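Local coordinates for squalene synthase HpnC (Alicyclobacillus acidocaldarius subsp. acidocaldarius, PDB 4HD1), which probably couples two farnesyl diphosphate molecules toward squalene, as in other members of the squalene/phytoene synthase family, at residues S24-F29 with G53-G58; S46-C51 with D137-L142; E126-Y131 with Y184-D189; Q172-D177 with D198-R203; L190-A195 with I213-D218. All coordinates share one frame; numbering follows the deposited sequence.

Overall arrangement
The five contacts overlap one after another along a mainly helical chain without strands. Contact 1 closes the loop between the end of helix 12-25 and the end of helix 41-56. Contact 2 starts inside that loop and ties helix 41-56 to helix 137-146, 86 residues on, so the two cross. Contact 3 crosses contact 2 and brings helix 125-135 against the start of helix 187-191. Contact 4 crosses contact 3 and joins the start of helix 174-179 to the end of helix 197-201. Contact 5 crosses contact 4 and sets the end of helix 187-191 beside helix 207-227. None nests inside another. Contacts 3, 4 and 5 touch one another, as do contacts 1 and 2.

Contact 1. Residues S24-F29 with G53-G58; sequences SHYENF and GVDDLG
His25 and Asp55 bring the ends of helices 12-25 and 41-56 closest together, with their CA atoms 9.7 Å apart. The backbones therefore stay well separated, and side chains span the gap. CG of His25 lies anti to the backbone N (chi1 -173°), and this extends the imidazole toward helix 41-56. His25 NE2 donates to Asp55 OD2 over 3.2 Å, with an N-H...O angle of 152°. The carboxylate oxygen sits at the ring edge but is tilted 19° from the ring plane. It accepts on its anti lone pair, the one turned away from OD1. Asp55 and Asp56 belong to an aspartate-rich sequence at the end of helix 41-56. It resembles the first such motif of squalene and phytoene synthases, which in relatives binds substrate diphosphate through magnesium. The sequence is consistent with such a role here; no metal is part of this contact. Asp56 OD1 lies farther off, 4.1 Å from His25 CE1. Tyr26 follows the helix end and begins a type I beta turn that runs to Phe29. Tyr26 OH is 3.8 Å from Asp55 OD2. Tyr26 also backs the histidine: His25 CD2 lies 3.4 Å above one face of the phenol ring, offset toward the rim. Beyond this pair, the Tyr26 ring meets Tyr48 edge-to-face and packs on Cys51, while His25 touches Arg52.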
# COMPACT_ATOMS: atom_id res chain seq x y z
N SER A 24 5.63 12.89 9.82
CA SER A 24 4.42 13.31 10.53
C SER A 24 3.19 12.48 10.16
O SER A 24 2.31 12.28 10.99
CB SER A 24 4.14 14.80 10.30
OG SER A 24 3.45 15.00 9.08
N HIS A 25 3.13 12.00 8.92
CA HIS A 25 1.98 11.23 8.44
C HIS A 25 2.05 9.76 8.78
O HIS A 25 1.03 9.16 9.13
CB HIS A 25 1.78 11.42 6.94
CG HIS A 25 0.52 10.77 6.40
ND1 HIS A 25 -0.70 11.32 6.55
CD2 HIS A 25 0.32 9.59 5.68
CE1 HIS A 25 -1.63 10.54 5.97
NE2 HIS A 25 -1.00 9.48 5.43
N TYR A 26 3.23 9.17 8.68
CA TYR A 26 3.40 7.73 8.95
C TYR A 26 4.09 7.50 10.29
O TYR A 26 5.31 7.67 10.41
CB TYR A 26 4.18 7.05 7.81
CG TYR A 26 3.52 7.14 6.44
CD1 TYR A 26 2.62 6.17 6.01
CD2 TYR A 26 3.81 8.20 5.58
CE1 TYR A 26 2.02 6.25 4.76
CE2 TYR A 26 3.22 8.29 4.33
CZ TYR A 26 2.33 7.32 3.92
OH TYR A 26 1.74 7.41 2.68
N GLU A 27 3.30 7.12 11.30
CA GLU A 27 3.80 6.96 12.67
C GLU A 27 4.90 5.91 12.80
O GLU A 27 5.78 6.04 13.65
CB GLU A 27 2.65 6.65 13.65
CG GLU A 27 1.71 5.52 13.24
CD GLU A 27 0.45 6.01 12.54
OE1 GLU A 27 0.55 6.64 11.47
OE2 GLU A 27 -0.66 5.76 13.07
N ASN A 28 4.87 4.90 11.94
CA ASN A 28 5.81 3.80 12.05
C ASN A 28 6.95 3.83 11.04
O ASN A 28 7.58 2.80 10.79
CB ASN A 28 5.06 2.47 11.94
CG ASN A 28 4.34 2.11 13.21
OD1 ASN A 28 4.97 1.92 14.25
ND2 ASN A 28 3.01 2.02 13.14
N PHE A 29 7.25 5.01 10.50
CA PHE A 29 8.19 5.09 9.39
C PHE A 29 9.61 4.63 9.70
O PHE A 29 10.31 4.13 8.82
CB PHE A 29 8.19 6.46 8.72
CG PHE A 29 8.73 6.42 7.32
CD1 PHE A 29 10.02 6.85 7.04
CD2 PHE A 29 7.95 5.90 6.28
CE1 PHE A 29 10.51 6.79 5.75
CE2 PHE A 29 8.44 5.84 4.99
CZ PHE A 29 9.73 6.29 4.72
N GLY A 53 0.08 12.54 -0.19
CA GLY A 53 -0.70 13.46 -1.02
C GLY A 53 -1.97 12.83 -1.54
O GLY A 53 -3.02 13.47 -1.56
N VAL A 54 -1.89 11.57 -1.96
CA VAL A 54 -3.08 10.84 -2.41
C VAL A 54 -4.03 10.53 -1.23
O VAL A 54 -5.25 10.66 -1.37
CB VAL A 54 -2.74 9.54 -3.18
CG1 VAL A 54 -3.99 8.99 -3.88
CG2 VAL A 54 -1.64 9.78 -4.20
N ASP A 55 -3.47 10.15 -0.09
CA ASP A 55 -4.26 9.91 1.13
C ASP A 55 -5.09 11.13 1.53
O ASP A 55 -6.28 11.00 1.82
CB ASP A 55 -3.37 9.48 2.30
CG ASP A 55 -2.86 8.05 2.17
OD1 ASP A 55 -3.30 7.32 1.24
OD2 ASP A 55 -2.02 7.64 3.00
N ASP A 56 -4.45 12.30 1.55
CA ASP A 56 -5.10 13.55 1.95
C ASP A 56 -6.32 13.93 1.10
O ASP A 56 -7.19 14.67 1.55
CB ASP A 56 -4.09 14.70 1.94
CG ASP A 56 -3.15 14.67 3.13
OD1 ASP A 56 -3.27 13.76 3.98
OD2 ASP A 56 -2.28 15.56 3.22
N LEU A 57 -6.37 13.40 -0.12
CA LEU A 57 -7.52 13.61 -0.99
C LEU A 57 -8.52 12.44 -0.86
O LEU A 57 -9.15 12.03 -1.84
CB LEU A 57 -7.05 13.81 -2.44
CG LEU A 57 -6.05 14.97 -2.70
CD1 LEU A 57 -5.54 14.93 -4.13
CD2 LEU A 57 -6.66 16.35 -2.38
N GLY A 58 -8.66 11.93 0.36
CA GLY A 58 -9.53 10.80 0.65
C GLY A 58 -10.88 11.22 1.21
O GLY A 58 -11.52 12.12 0.67

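Contact 2. Residues S46-C51 with D137-L142; sequences SVYAFC and DPVGRL
Val47 O accepts the helical bond from Cys51 N at 3.1 Å, which keeps the Val47 turn of helix 41-56 regular where it faces helix 137-146. On the other side, Leu142 N bonds to Pro138 O at the same length, 3.1 Å. Between the helices the contact is mostly apolar. Val47 CG1 meets Leu142 CD1 at 3.9 Å, branch against branch. CG1 of Val47 is the methyl anti to the backbone N (chi1 169°), and this directs it across the gap. The CA atoms of Val47 and Leu142 are 7.9 Å apart. Tyr48 reaches over with the far end of its ring, and its OH comes to 3.8 Å from Val139 CG1. The two side chains cross at about a right angle. Phe29 meets the Tyr48 ring edge-to-face, while Leu142 also packs on Pro105 and Phe106 of helix 104-118. This is helix-to-helix side-chain packing inside the all-alpha terpenoid synthase fold of the squalene/phytoene synthase family.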
# COMPACT_ATOMS: atom_id res chain seq x y z
N SER A 46 10.45 10.86 -0.63
CA SER A 46 9.72 11.47 -1.74
C SER A 46 8.56 10.60 -2.25
O SER A 46 7.50 11.12 -2.61
CB SER A 46 10.64 11.86 -2.89
OG SER A 46 11.29 10.72 -3.43
N VAL A 47 8.76 9.28 -2.26
CA VAL A 47 7.70 8.37 -2.68
C VAL A 47 6.57 8.35 -1.66
O VAL A 47 5.39 8.40 -2.01
CB VAL A 47 8.23 6.95 -2.95
CG1 VAL A 47 7.09 5.97 -3.11
CG2 VAL A 47 9.11 6.96 -4.20
N TYR A 48 6.94 8.31 -0.38
CA TYR A 48 5.94 8.33 0.68
C TYR A 48 5.21 9.66 0.80
O TYR A 48 3.99 9.66 1.05
CB TYR A 48 6.53 7.85 2.01
CG TYR A 48 6.49 6.34 2.11
CD1 TYR A 48 5.39 5.69 2.66
CD2 TYR A 48 7.54 5.56 1.61
CE1 TYR A 48 5.35 4.30 2.74
CE2 TYR A 48 7.50 4.17 1.69
CZ TYR A 48 6.41 3.55 2.26
OH TYR A 48 6.35 2.18 2.34
N ALA A 49 5.90 10.79 0.60
CA ALA A 49 5.23 12.09 0.54
C ALA A 49 4.21 12.08 -0.60
O ALA A 49 3.10 12.56 -0.43
CB ALA A 49 6.21 13.24 0.38
N PHE A 50 4.57 11.51 -1.75
CA PHE A 50 3.61 11.36 -2.84
C PHE A 50 2.35 10.58 -2.40
O PHE A 50 1.23 11.00 -2.71
CB PHE A 50 4.25 10.72 -4.07
CG PHE A 50 3.25 10.32 -5.13
CD1 PHE A 50 2.87 11.22 -6.12
CD2 PHE A 50 2.66 9.06 -5.11
CE1 PHE A 50 1.93 10.87 -7.08
CE2 PHE A 50 1.72 8.70 -6.06
CZ PHE A 50 1.36 9.60 -7.05
N CYS A 51 2.54 9.46 -1.70
CA CYS A 51 1.40 8.65 -1.22
C CYS A 51 0.56 9.41 -0.18
O CYS A 51 -0.67 9.29 -0.19
CB CYS A 51 1.88 7.32 -0.63
SG CYS A 51 2.74 6.25 -1.80
N ASP A 137 -0.04 -3.10 -4.40
CA ASP A 137 1.05 -3.48 -5.33
C ASP A 137 1.98 -2.33 -5.77
O ASP A 137 3.19 -2.53 -5.84
CB ASP A 137 0.50 -4.16 -6.59
CG ASP A 137 -0.21 -5.48 -6.30
OD1 ASP A 137 -0.30 -5.89 -5.11
OD2 ASP A 137 -0.67 -6.11 -7.28
N PRO A 138 1.43 -1.14 -6.08
CA PRO A 138 2.36 -0.15 -6.63
C PRO A 138 3.48 0.28 -5.67
O PRO A 138 4.57 0.61 -6.13
CB PRO A 138 1.45 1.02 -7.01
CG PRO A 138 0.12 0.39 -7.26
CD PRO A 138 0.03 -0.68 -6.20
N VAL A 139 3.23 0.26 -4.36
CA VAL A 139 4.26 0.61 -3.37
C VAL A 139 5.46 -0.32 -3.48
O VAL A 139 6.62 0.13 -3.59
CB VAL A 139 3.71 0.57 -1.93
CG1 VAL A 139 4.76 1.08 -0.95
CG2 VAL A 139 2.43 1.40 -1.80
N GLY A 140 5.17 -1.63 -3.46
CA GLY A 140 6.18 -2.67 -3.61
C GLY A 140 7.00 -2.50 -4.87
O GLY A 140 8.23 -2.62 -4.83
N ARG A 141 6.33 -2.21 -5.98
CA ARG A 141 7.02 -1.99 -7.26
C ARG A 141 7.99 -0.81 -7.24
O ARG A 141 9.11 -0.91 -7.77
CB ARG A 141 5.99 -1.87 -8.39
CG ARG A 141 5.24 -3.17 -8.62
CD ARG A 141 4.22 -3.10 -9.74
NE ARG A 141 3.76 -4.45 -10.06
CZ ARG A 141 3.27 -4.83 -11.24
NH1 ARG A 141 3.16 -3.97 -12.24
NH2 ARG A 141 2.90 -6.09 -11.41
N LEU A 142 7.58 0.30 -6.62
CA LEU A 142 8.43 1.48 -6.46
C LEU A 142 9.62 1.21 -5.53
O LEU A 142 10.72 1.68 -5.79
CB LEU A 142 7.61 2.68 -5.97
CG LEU A 142 6.53 3.20 -6.92
CD1 LEU A 142 5.64 4.23 -6.26
CD2 LEU A 142 7.13 3.74 -8.22

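Contact 3. Residues E126-Y131 with Y184-D189; sequences EDLRDY and YVPRAD
Leu128 and Tyr131 share a first torsion, with CG anti to the backbone N (chi1 -177° and 173°), and one helical turn sends both side chains toward Tyr184. The Tyr184 ring comes to meet them from the segment before helix 187-191. Leu128 spreads its two methyls over this segment. Leu128 CD2 packs 3.5 Å from Tyr184 O and 4.3 Å from Pro186 CG. Leu128 CD1 lies 4.1 Å from Tyr184 CD1, at the ring. The Leu128 and Tyr184 side chains cross at about a right angle. Tyr131 brings CE2 to 3.9 Å from Tyr184 CE1. These two rings are almost parallel, with planes 17° apart, but they are slid apart. Their centroids are 6.0 Å from each other, and the rings barely overlap. The approach is therefore a touch between ring atoms rather than a full stack. The phenol of Tyr184 is held at its far end, where OH hydrogen-bonds to Asp116 OD1. His170 of helix 152-172 stacks on the Tyr184 ring and also touches Leu128 and Tyr131. Pro186 occupies the N-cap position of helix 187-191, with the CA atoms of Leu128 and Pro186 7.0 Å apart. The contact packs the segment leading into helix 187-191 against helix 125-135, with helix 152-172 packed on the aromatic group and helix 207-227 reaching Pro186 through Glu216.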
# COMPACT_ATOMS: atom_id res chain seq x y z
N GLU A 126 -11.88 -11.81 -6.75
CA GLU A 126 -11.22 -11.19 -7.91
C GLU A 126 -11.33 -9.67 -7.89
O GLU A 126 -10.39 -8.98 -8.27
CB GLU A 126 -11.78 -11.74 -9.22
CG GLU A 126 -11.28 -13.13 -9.60
CD GLU A 126 -11.87 -14.24 -8.74
OE1 GLU A 126 -13.08 -14.20 -8.43
OE2 GLU A 126 -11.11 -15.17 -8.37
N ASP A 127 -12.48 -9.17 -7.44
CA ASP A 127 -12.70 -7.73 -7.30
C ASP A 127 -11.80 -7.12 -6.23
O ASP A 127 -11.21 -6.06 -6.44
CB ASP A 127 -14.17 -7.42 -6.99
CG ASP A 127 -15.11 -7.85 -8.12
OD1 ASP A 127 -14.64 -8.00 -9.27
OD2 ASP A 127 -16.31 -8.03 -7.85
N LEU A 128 -11.70 -7.80 -5.08
CA LEU A 128 -10.81 -7.34 -4.01
C LEU A 128 -9.35 -7.40 -4.45
O LEU A 128 -8.60 -6.42 -4.29
CB LEU A 128 -11.03 -8.14 -2.73
CG LEU A 128 -10.20 -7.70 -1.52
CD1 LEU A 128 -10.42 -6.23 -1.21
CD2 LEU A 128 -10.49 -8.56 -0.30
N ARG A 129 -8.94 -8.53 -5.02
CA ARG A 129 -7.61 -8.68 -5.60
C ARG A 129 -7.32 -7.52 -6.55
O ARG A 129 -6.26 -6.91 -6.48
CB ARG A 129 -7.50 -10.02 -6.34
CG ARG A 129 -6.16 -10.28 -7.00
CD ARG A 129 -5.33 -11.28 -6.22
NE ARG A 129 -4.09 -11.59 -6.93
CZ ARG A 129 -3.36 -12.69 -6.75
NH1 ARG A 129 -3.73 -13.61 -5.87
NH2 ARG A 129 -2.26 -12.87 -7.45
N ASP A 130 -8.28 -7.20 -7.42
CA ASP A 130 -8.11 -6.14 -8.41
C ASP A 130 -7.89 -4.76 -7.78
O ASP A 130 -7.08 -3.97 -8.28
CB ASP A 130 -9.28 -6.11 -9.39
CG ASP A 130 -8.87 -5.60 -10.75
OD1 ASP A 130 -9.29 -4.49 -11.13
OD2 ASP A 130 -8.09 -6.31 -11.43
N TYR A 131 -8.61 -4.48 -6.70
CA TYR A 131 -8.40 -3.24 -5.94
C TYR A 131 -6.96 -3.17 -5.42
O TYR A 131 -6.30 -2.13 -5.53
CB TYR A 131 -9.40 -3.13 -4.78
CG TYR A 131 -9.14 -1.97 -3.84
CD1 TYR A 131 -9.09 -0.65 -4.31
CD2 TYR A 131 -8.96 -2.19 -2.47
CE1 TYR A 131 -8.85 0.41 -3.45
CE2 TYR A 131 -8.72 -1.13 -1.60
CZ TYR A 131 -8.67 0.16 -2.09
OH TYR A 131 -8.43 1.21 -1.23
N TYR A 184 -14.92 -4.95 2.92
CA TYR A 184 -13.98 -5.51 1.96
C TYR A 184 -14.10 -7.02 1.82
O TYR A 184 -13.60 -7.59 0.84
CB TYR A 184 -12.54 -5.11 2.33
CG TYR A 184 -12.28 -3.63 2.15
CD1 TYR A 184 -12.01 -3.11 0.88
CD2 TYR A 184 -12.32 -2.76 3.23
CE1 TYR A 184 -11.79 -1.75 0.69
CE2 TYR A 184 -12.09 -1.39 3.05
CZ TYR A 184 -11.82 -0.90 1.78
OH TYR A 184 -11.59 0.45 1.60
N VAL A 185 -14.75 -7.67 2.78
CA VAL A 185 -14.99 -9.11 2.70
C VAL A 185 -15.84 -9.38 1.46
O VAL A 185 -16.91 -8.79 1.33
CB VAL A 185 -15.69 -9.67 3.96
CG1 VAL A 185 -15.75 -11.18 3.90
CG2 VAL A 185 -14.96 -9.23 5.22
N PRO A 186 -15.36 -10.22 0.53
CA PRO A 186 -16.12 -10.47 -0.70
C PRO A 186 -17.49 -11.10 -0.44
O PRO A 186 -17.62 -11.97 0.43
CB PRO A 186 -15.22 -11.43 -1.48
CG PRO A 186 -13.85 -11.16 -0.96
CD PRO A 186 -14.04 -10.88 0.50
N ARG A 187 -18.49 -10.65 -1.20
CA ARG A 187 -19.88 -11.08 -1.05
C ARG A 187 -20.06 -12.58 -1.32
O ARG A 187 -20.78 -13.26 -0.59
CB ARG A 187 -20.81 -10.26 -1.96
CG ARG A 187 -22.20 -10.00 -1.39
CD ARG A 187 -23.16 -9.40 -2.41
NE ARG A 187 -23.41 -7.97 -2.19
CZ ARG A 187 -22.58 -7.00 -2.55
NH1 ARG A 187 -21.43 -7.29 -3.15
NH2 ARG A 187 -22.90 -5.74 -2.31
N ALA A 188 -19.38 -13.09 -2.35
CA ALA A 188 -19.46 -14.50 -2.74
C ALA A 188 -18.79 -15.44 -1.74
O ALA A 188 -19.26 -16.55 -1.53
CB ALA A 188 -18.87 -14.70 -4.13
N ASP A 189 -17.71 -14.98 -1.11
CA ASP A 189 -17.01 -15.78 -0.10
C ASP A 189 -17.82 -15.89 1.20
O ASP A 189 -17.68 -16.88 1.93
CB ASP A 189 -15.62 -15.22 0.19
CG ASP A 189 -14.72 -15.20 -1.04
OD1 ASP A 189 -15.08 -15.80 -2.07
OD2 ASP A 189 -13.64 -14.58 -0.98

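Contact 4. Residues Q172-D177 with D198-R203; sequences QDIDRD and DDIRAR
A Schellman motif ends helix 197-201, and its positive-phi residue, Arg203, pairs with Asp175 at the start of helix 174-179. Asp175 lies between Asp173 and Asp177, in a sequence resembling the second aspartate-rich motif of squalene and phytoene synthases. The guanidinium takes the carboxylate side-on, through NE and one terminal nitrogen. Arg203 NE donates to Asp175 OD1 at 2.8 Å. Arg203 NH2 donates to Asp175 OD2 at 2.6 Å, with an N-H...O angle of 160°. Both oxygens use their syn lone pairs. The two flat groups are only 7° from coplanar, so the bidentate salt bridge should restrict rotation of both groups. The Arg203 chain bends at its third torsion (chi3 79°), which turns the NE edge to the acid. Beside the ion pair, Ile174 CG2 touches Ile200 CG2 at 3.8 Å, and the two side chains cross at about a right angle. In the Schellman motif, Arg203 N bonds to Ile200 O at 3.0 Å and Arg204 N reaches Asp199 O. Phe264 packs on both Asp175 and Arg203. Ile174 rests on Val185, so the contact joins helices 174-179 and 197-201 beside the segment that leads into helix 187-191.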
# COMPACT_ATOMS: atom_id res chain seq x y z
N GLN A 172 -8.17 -7.77 9.84
CA GLN A 172 -8.10 -7.30 11.22
C GLN A 172 -8.85 -5.97 11.43
O GLN A 172 -9.02 -5.53 12.57
CB GLN A 172 -6.65 -7.18 11.70
CG GLN A 172 -5.91 -5.96 11.19
CD GLN A 172 -4.71 -5.59 12.04
OE1 GLN A 172 -4.43 -6.20 13.07
NE2 GLN A 172 -3.99 -4.56 11.61
N ASP A 173 -9.32 -5.36 10.34
CA ASP A 173 -9.97 -4.04 10.41
C ASP A 173 -11.43 -4.02 9.95
O ASP A 173 -11.92 -2.97 9.53
CB ASP A 173 -9.17 -3.00 9.61
CG ASP A 173 -7.85 -2.62 10.26
OD1 ASP A 173 -7.64 -2.90 11.46
OD2 ASP A 173 -7.00 -2.03 9.56
N ILE A 174 -12.12 -5.15 10.04
CA ILE A 174 -13.53 -5.23 9.65
C ILE A 174 -14.37 -4.19 10.40
O ILE A 174 -15.19 -3.49 9.79
CB ILE A 174 -14.13 -6.65 9.87
CG1 ILE A 174 -13.27 -7.74 9.21
CG2 ILE A 174 -15.56 -6.72 9.37
CD1 ILE A 174 -13.17 -7.67 7.71
N ASP A 175 -14.15 -4.08 11.71
CA ASP A 175 -14.87 -3.12 12.55
C ASP A 175 -14.62 -1.67 12.14
O ASP A 175 -15.57 -0.93 11.89
CB ASP A 175 -14.53 -3.31 14.03
CG ASP A 175 -15.73 -3.73 14.87
OD1 ASP A 175 -16.87 -3.80 14.35
OD2 ASP A 175 -15.53 -3.99 16.08
N ARG A 176 -13.35 -1.29 12.07
CA ARG A 176 -12.96 0.06 11.66
C ARG A 176 -13.61 0.44 10.33
O ARG A 176 -14.18 1.52 10.20
CB ARG A 176 -11.44 0.19 11.59
CG ARG A 176 -10.93 1.58 11.24
CD ARG A 176 -9.41 1.65 11.22
NE ARG A 176 -8.85 1.61 12.57
CZ ARG A 176 -7.54 1.56 12.85
NH1 ARG A 176 -6.65 1.54 11.87
NH2 ARG A 176 -7.13 1.52 14.11
N ASP A 177 -13.52 -0.46 9.35
CA ASP A 177 -14.03 -0.23 8.00
C ASP A 177 -15.55 -0.11 7.96
O ASP A 177 -16.09 0.69 7.20
CB ASP A 177 -13.56 -1.33 7.04
CG ASP A 177 -12.07 -1.25 6.71
OD1 ASP A 177 -11.52 -0.13 6.75
OD2 ASP A 177 -11.46 -2.30 6.40
N ASP A 198 -25.07 -8.70 5.72
CA ASP A 198 -25.88 -8.32 6.88
C ASP A 198 -25.29 -8.80 8.20
O ASP A 198 -25.37 -8.10 9.21
CB ASP A 198 -27.32 -8.82 6.74
CG ASP A 198 -28.26 -7.77 6.17
OD1 ASP A 198 -29.37 -8.14 5.72
OD2 ASP A 198 -27.91 -6.57 6.18
N ASP A 199 -24.69 -9.99 8.19
CA ASP A 199 -23.98 -10.52 9.35
C ASP A 199 -22.86 -9.58 9.78
O ASP A 199 -22.68 -9.32 10.97
CB ASP A 199 -23.41 -11.91 9.05
CG ASP A 199 -24.48 -12.98 8.92
OD1 ASP A 199 -25.42 -13.01 9.75
OD2 ASP A 199 -24.38 -13.81 7.98
N ILE A 200 -22.11 -9.08 8.79
CA ILE A 200 -21.00 -8.16 9.02
C ILE A 200 -21.52 -6.84 9.58
O ILE A 200 -20.96 -6.29 10.54
CB ILE A 200 -20.17 -7.93 7.73
CG1 ILE A 200 -19.61 -9.24 7.16
CG2 ILE A 200 -19.06 -6.90 7.95
CD1 ILE A 200 -18.68 -10.02 8.08
N ARG A 201 -22.59 -6.33 8.98
CA ARG A 201 -23.23 -5.09 9.43
C ARG A 201 -23.74 -5.22 10.87
O ARG A 201 -23.56 -4.32 11.69
CB ARG A 201 -24.35 -4.66 8.46
CG ARG A 201 -23.85 -4.31 7.06
CD ARG A 201 -24.98 -3.82 6.15
NE ARG A 201 -24.47 -3.46 4.81
CZ ARG A 201 -24.63 -4.20 3.71
NH1 ARG A 201 -25.32 -5.34 3.75
NH2 ARG A 201 -24.12 -3.78 2.55
N ALA A 202 -24.36 -6.37 11.17
CA ALA A 202 -24.87 -6.66 12.52
C ALA A 202 -23.78 -7.27 13.42
O ALA A 202 -24.09 -7.86 14.46
CB ALA A 202 -26.08 -7.58 12.44
N ARG A 203 -22.52 -7.12 13.01
CA ARG A 203 -21.35 -7.54 13.79
C ARG A 203 -21.48 -8.94 14.42
O ARG A 203 -21.01 -9.18 15.55
CB ARG A 203 -20.99 -6.48 14.85
CG ARG A 203 -20.74 -5.10 14.24
CD ARG A 203 -20.54 -4.00 15.29
NE ARG A 203 -19.20 -4.01 15.86
CZ ARG A 203 -18.90 -4.44 17.09
NH1 ARG A 203 -19.86 -4.90 17.89
NH2 ARG A 203 -17.65 -4.41 17.52

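Contact 5. Residues L190-A195 with I213-D218; sequences LEQFGA and IALEVD
Leu215 CD2 is the methyl that meets both partners across the contact. Gln192 OE1 lies 3.6 Å from Leu215 CD2, and Phe193 CE2 lies 4.1 Å from the same Leu215 CD2. The methyl sits at the edge of the Phe193 ring, near its plane. With CG anti to the backbone N (chi1 -178°), Leu215 extends from helix 207-227 and presents CD2 to both partners. Gln192 is bent at its second torsion, and Gln192 CD lies 3.7 Å above one face of the Phe193 ring, offset toward the rim. The two residues thus form one surface patch against the leucine. Asp189 packs on the same methyl, and Arg211 of helix 207-227 touches Phe193. Farther out, the backbone sets this patch. Leu190 O accepts from Ala195 N at 2.8 Å and from Phe193 N at 3.3 Å. Gly194 N bonds to Glu191 O at 2.9 Å. With Gly194 at positive phi, this is a Schellman motif at the end of helix 187-191.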
# COMPACT_ATOMS: atom_id res chain seq x y z
N LEU A 190 -18.65 -14.89 1.48
CA LEU A 190 -19.57 -14.96 2.61
C LEU A 190 -20.73 -15.90 2.30
O LEU A 190 -21.10 -16.71 3.15
CB LEU A 190 -20.10 -13.57 2.97
CG LEU A 190 -19.17 -12.73 3.84
CD1 LEU A 190 -19.59 -11.26 3.81
CD2 LEU A 190 -19.10 -13.25 5.27
N GLU A 191 -21.27 -15.79 1.09
CA GLU A 191 -22.38 -16.63 0.65
C GLU A 191 -21.99 -18.09 0.47
O GLU A 191 -22.81 -18.98 0.66
CB GLU A 191 -23.00 -16.08 -0.63
CG GLU A 191 -23.79 -14.80 -0.43
CD GLU A 191 -24.12 -14.09 -1.73
OE1 GLU A 191 -23.36 -14.26 -2.72
OE2 GLU A 191 -25.13 -13.36 -1.76
N GLN A 192 -20.72 -18.33 0.12
CA GLN A 192 -20.20 -19.68 -0.02
C GLN A 192 -20.37 -20.48 1.27
O GLN A 192 -20.56 -21.69 1.23
CB GLN A 192 -18.72 -19.66 -0.42
CG GLN A 192 -18.17 -21.01 -0.84
CD GLN A 192 -16.73 -21.21 -0.43
OE1 GLN A 192 -15.87 -20.36 -0.68
NE2 GLN A 192 -16.45 -22.34 0.22
N PHE A 193 -20.31 -19.78 2.41
CA PHE A 193 -20.51 -20.41 3.71
C PHE A 193 -21.86 -20.05 4.35
O PHE A 193 -22.02 -20.14 5.57
CB PHE A 193 -19.36 -20.07 4.66
CG PHE A 193 -18.02 -20.56 4.17
CD1 PHE A 193 -17.66 -21.90 4.29
CD2 PHE A 193 -17.12 -19.67 3.59
CE1 PHE A 193 -16.43 -22.35 3.85
CE2 PHE A 193 -15.89 -20.12 3.14
CZ PHE A 193 -15.54 -21.46 3.27
N GLY A 194 -22.83 -19.67 3.52
CA GLY A 194 -24.18 -19.36 3.99
C GLY A 194 -24.30 -18.12 4.86
O GLY A 194 -25.25 -17.99 5.62
N ALA A 195 -23.33 -17.21 4.75
CA ALA A 195 -23.39 -15.94 5.45
C ALA A 195 -23.69 -14.82 4.45
O ALA A 195 -23.64 -15.03 3.24
CB ALA A 195 -22.10 -15.67 6.20
N ILE A 213 -13.73 -15.59 6.92
CA ILE A 213 -12.50 -14.95 7.40
C ILE A 213 -11.33 -15.93 7.26
O ILE A 213 -10.27 -15.56 6.75
CB ILE A 213 -12.63 -14.47 8.87
CG1 ILE A 213 -13.88 -13.59 9.08
CG2 ILE A 213 -11.36 -13.75 9.32
CD1 ILE A 213 -13.84 -12.20 8.47
N ALA A 214 -11.54 -17.17 7.69
CA ALA A 214 -10.53 -18.23 7.57
C ALA A 214 -10.08 -18.44 6.13
O ALA A 214 -8.89 -18.59 5.88
CB ALA A 214 -11.04 -19.54 8.17
N LEU A 215 -11.02 -18.44 5.19
CA LEU A 215 -10.69 -18.57 3.77
C LEU A 215 -9.77 -17.44 3.29
O LEU A 215 -8.83 -17.68 2.53
CB LEU A 215 -11.96 -18.62 2.92
CG LEU A 215 -11.73 -18.80 1.41
CD1 LEU A 215 -11.13 -20.16 1.10
CD2 LEU A 215 -13.02 -18.58 0.62
N GLU A 216 -10.06 -16.21 3.73
CA GLU A 216 -9.24 -15.05 3.36
C GLU A 216 -7.84 -15.14 3.97
O GLU A 216 -6.84 -14.88 3.29
CB GLU A 216 -9.91 -13.73 3.77
CG GLU A 216 -11.38 -13.57 3.37
CD GLU A 216 -11.67 -13.87 1.91
OE1 GLU A 216 -10.73 -14.05 1.10
OE2 GLU A 216 -12.86 -13.93 1.56
N VAL A 217 -7.79 -15.50 5.25
CA VAL A 217 -6.53 -15.71 5.96
C VAL A 217 -5.63 -16.70 5.21
O VAL A 217 -4.45 -16.43 4.99
CB VAL A 217 -6.78 -16.15 7.42
CG1 VAL A 217 -5.48 -16.58 8.10
CG2 VAL A 217 -7.44 -15.02 8.20
N ASP A 218 -6.21 -17.84 4.81
CA ASP A 218 -5.49 -18.86 4.03
C ASP A 218 -4.97 -18.31 2.71
O ASP A 218 -3.83 -18.60 2.33
CB ASP A 218 -6.39 -20.07 3.75
CG ASP A 218 -6.78 -20.84 5.02
OD1 ASP A 218 -6.37 -20.45 6.13
OD2 ASP A 218 -7.52 -21.84 4.88